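Local coordinates for protein xylulose kinase (Bifidobacterium adolescentis ATCC 15703, PDB 3I8B) that probably phosphorylates D-xylulose at the expense of ATP to give D-xylulose 5-phosphate, as a magnesium-binding member of the FGGY kinase family, at residues Arg341-Val346 with Arg401-Gly406. Sequence-based numbering, arbitrary orientation.
Sequences RAALGV and RAFVEG
With chi1 at -87°, Phe403 carries its ring carbon CG beside its own backbone N and anti to its carbonyl carbon, and the ring reaches out from helix 396-420 to the last turn of helix 335-344. There it meets two neighbouring residues. Ala343 sets its CB 3.8 Å from CZ of Phe403, at the far end of the ring. Leu344 already points toward the long helix, and chi2 of 47° turns CD1, the nearer of its two methyls, to 3.9 Å from CE2 of Phe403. Both methyl groups approach the ring obliquely, and the leucine and phenylalanine side chains run past each other in opposite directions. The contact is small and wholly apolar, burying 103 Å² in all. Phe403 itself is buried and also packs edge-to-face against the ring of Phe386, whereas Ala343 lies at the exposed margin. Beyond the ring, Leu344 rests on Ala400 and on Leu351 of helix 348-357, and its carbonyl oxygen accepts a hydrogen bond from NH1 of Arg396. Just after Leu344 the chain leaves helical geometry at Gly345, which has positive phi. On another side of helix 396-420, Arg401 and Glu405, one turn apart, form a salt bridge through NE and OE2 at 2.9 Å, the nitrogen reaching the oxygen from above the carboxylate plane; Gly361 N is a second partner of that oxygen. Within these two segments the helices meet through one aromatic side chain, and Ala400 and Arg396 add to a join between the C-terminal end of helix 335-344 and the long helix 396-420, in the C-terminal, actin-like ATPase domain of the FGGY carbohydrate kinases, away from the magnesium site.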
ATOM      1  N   ARG A 341      15.181  23.963   0.786  1.00 27.67           N
ATOM      2  CA  ARG A 341      14.968  25.231   0.102  1.00 28.87           C
ATOM      3  C   ARG A 341      14.677  26.357   1.094  1.00 34.30           C
ATOM      4  O   ARG A 341      15.260  27.436   0.999  1.00 31.27           O
ATOM      5  CB  ARG A 341      13.838  25.120  -0.927  1.00 31.60           C
ATOM      6  CG  ARG A 341      14.187  24.296  -2.184  1.00 33.23           C
ATOM      7  CD  ARG A 341      13.018  24.326  -3.168  1.00 37.46           C
ATOM      8  NE  ARG A 341      11.777  23.969  -2.486  1.00 37.72           N
ATOM      9  CZ  ARG A 341      10.587  24.497  -2.752  1.00 40.27           C
ATOM     10  NH1 ARG A 341      10.461  25.422  -3.697  1.00 40.69           N
ATOM     11  NH2 ARG A 341       9.522  24.097  -2.064  1.00 36.25           N
ATOM     12  N   ALA A 342      13.775  26.103   2.041  1.00 31.13           N
ATOM     13  CA  ALA A 342      13.462  27.089   3.076  1.00 34.17           C
ATOM     14  C   ALA A 342      14.711  27.417   3.885  1.00 32.41           C
ATOM     15  O   ALA A 342      15.046  28.582   4.087  1.00 38.89           O
ATOM     16  CB  ALA A 342      12.349  26.581   3.994  1.00 34.14           C
ATOM     17  N   ALA A 343      15.405  26.377   4.334  1.00 31.27           N
ATOM     18  CA  ALA A 343      16.597  26.549   5.155  1.00 34.30           C
ATOM     19  C   ALA A 343      17.676  27.396   4.476  1.00 32.99           C
ATOM     20  O   ALA A 343      18.305  28.238   5.106  1.00 30.81           O
ATOM     21  CB  ALA A 343      17.161  25.189   5.562  1.00 28.20           C
ATOM     22  N   LEU A 344      17.895  27.175   3.186  1.00 32.23           N
ATOM     23  CA  LEU A 344      18.987  27.851   2.500  1.00 32.21           C
ATOM     24  C   LEU A 344      18.555  29.071   1.696  1.00 35.27           C
ATOM     25  O   LEU A 344      19.404  29.827   1.220  1.00 38.47           O
ATOM     26  CB  LEU A 344      19.746  26.872   1.599  1.00 34.06           C
ATOM     27  CG  LEU A 344      20.814  26.037   2.305  1.00 32.91           C
ATOM     28  CD1 LEU A 344      20.257  25.445   3.583  1.00 35.73           C
ATOM     29  CD2 LEU A 344      21.343  24.945   1.388  1.00 22.87           C
ATOM     30  N   GLY A 345      17.246  29.271   1.554  1.00 31.61           N
ATOM     31  CA  GLY A 345      16.730  30.324   0.699  1.00 30.23           C
ATOM     32  C   GLY A 345      17.166  30.143  -0.744  1.00 36.19           C
ATOM     33  O   GLY A 345      17.843  31.006  -1.313  1.00 35.43           O
ATOM     34  N   VAL A 346      16.784  29.010  -1.328  1.00 33.92           N
ATOM     35  CA  VAL A 346      17.124  28.668  -2.706  1.00 34.64           C
ATOM     36  C   VAL A 346      15.954  27.903  -3.318  1.00 35.70           C
ATOM     37  O   VAL A 346      15.090  27.415  -2.594  1.00 34.53           O
ATOM     38  CB  VAL A 346      18.387  27.766  -2.781  1.00 37.11           C
ATOM     39  CG1 VAL A 346      19.603  28.470  -2.190  1.00 34.80           C
ATOM     40  CG2 VAL A 346      18.145  26.434  -2.073  1.00 34.16           C
ATOM     41  N   ARG A 401      24.228  19.479   0.139  1.00 26.93           N
ATOM     42  CA  ARG A 401      24.584  18.098  -0.139  1.00 22.83           C
ATOM     43  C   ARG A 401      24.090  17.155   0.970  1.00 26.00           C
ATOM     44  O   ARG A 401      23.699  16.021   0.696  1.00 19.77           O
ATOM     45  CB  ARG A 401      26.101  17.979  -0.330  1.00 24.89           C
ATOM     46  CG  ARG A 401      26.609  16.579  -0.632  1.00 24.40           C
ATOM     47  CD  ARG A 401      26.091  16.075  -1.978  1.00 24.41           C
ATOM     48  NE  ARG A 401      26.779  14.859  -2.403  1.00 27.27           N
ATOM     49  CZ  ARG A 401      27.618  14.788  -3.434  1.00 26.48           C
ATOM     50  NH1 ARG A 401      27.881  15.865  -4.159  1.00 27.05           N
ATOM     51  NH2 ARG A 401      28.195  13.635  -3.738  1.00 25.24           N
ATOM     52  N   ALA A 402      24.103  17.635   2.214  1.00 23.46           N
ATOM     53  CA  ALA A 402      23.619  16.847   3.352  1.00 24.13           C
ATOM     54  C   ALA A 402      22.103  16.625   3.306  1.00 21.67           C
ATOM     55  O   ALA A 402      21.614  15.580   3.728  1.00 22.22           O
ATOM     56  CB  ALA A 402      24.036  17.499   4.692  1.00 21.36           C
ATOM     57  N   PHE A 403      21.367  17.613   2.801  1.00 19.38           N
ATOM     58  CA  PHE A 403      19.930  17.467   2.604  1.00 19.17           C
ATOM     59  C   PHE A 403      19.640  16.350   1.588  1.00 22.01           C
ATOM     60  O   PHE A 403      18.796  15.478   1.818  1.00 18.46           O
ATOM     61  CB  PHE A 403      19.320  18.773   2.099  1.00 18.52           C
ATOM     62  CG  PHE A 403      18.918  19.735   3.187  1.00 23.40           C
ATOM     63  CD1 PHE A 403      17.784  19.508   3.952  1.00 20.71           C
ATOM     64  CD2 PHE A 403      19.649  20.891   3.409  1.00 22.03           C
ATOM     65  CE1 PHE A 403      17.410  20.399   4.938  1.00 23.68           C
ATOM     66  CE2 PHE A 403      19.276  21.788   4.392  1.00 22.66           C
ATOM     67  CZ  PHE A 403      18.153  21.543   5.155  1.00 22.26           C
ATOM     68  N   VAL A 404      20.341  16.382   0.458  1.00 22.41           N
ATOM     69  CA  VAL A 404      20.155  15.352  -0.574  1.00 22.55           C
ATOM     70  C   VAL A 404      20.633  13.971  -0.111  1.00 22.76           C
ATOM     71  O   VAL A 404      19.948  12.955  -0.304  1.00 23.16           O
ATOM     72  CB  VAL A 404      20.879  15.726  -1.879  1.00 21.00           C
ATOM     73  CG1 VAL A 404      20.698  14.629  -2.918  1.00 25.62           C
ATOM     74  CG2 VAL A 404      20.361  17.051  -2.418  1.00 18.52           C
ATOM     75  N   GLU A 405      21.812  13.929   0.498  1.00 22.65           N
ATOM     76  CA  GLU A 405      22.371  12.671   0.956  1.00 20.68           C
ATOM     77  C   GLU A 405      21.512  12.083   2.068  1.00 22.31           C
ATOM     78  O   GLU A 405      21.444  10.867   2.236  1.00 22.03           O
ATOM     79  CB  GLU A 405      23.829  12.851   1.411  1.00 23.79           C
ATOM     80  CG  GLU A 405      24.803  13.170   0.268  1.00 23.72           C
ATOM     81  CD  GLU A 405      26.268  13.069   0.684  1.00 28.95           C
ATOM     82  OE1 GLU A 405      26.552  13.145   1.906  1.00 26.21           O
ATOM     83  OE2 GLU A 405      27.137  12.924  -0.211  1.00 22.77           O
ATOM     84  N   GLY A 406      20.841  12.950   2.820  1.00 22.65           N
ATOM     85  CA  GLY A 406      19.994  12.496   3.907  1.00 17.51           C
ATOM     86  C   GLY A 406      18.753  11.815   3.370  1.00 18.59           C
ATOM     87  O   GLY A 406      18.378  10.755   3.830  1.00 18.50           O
TER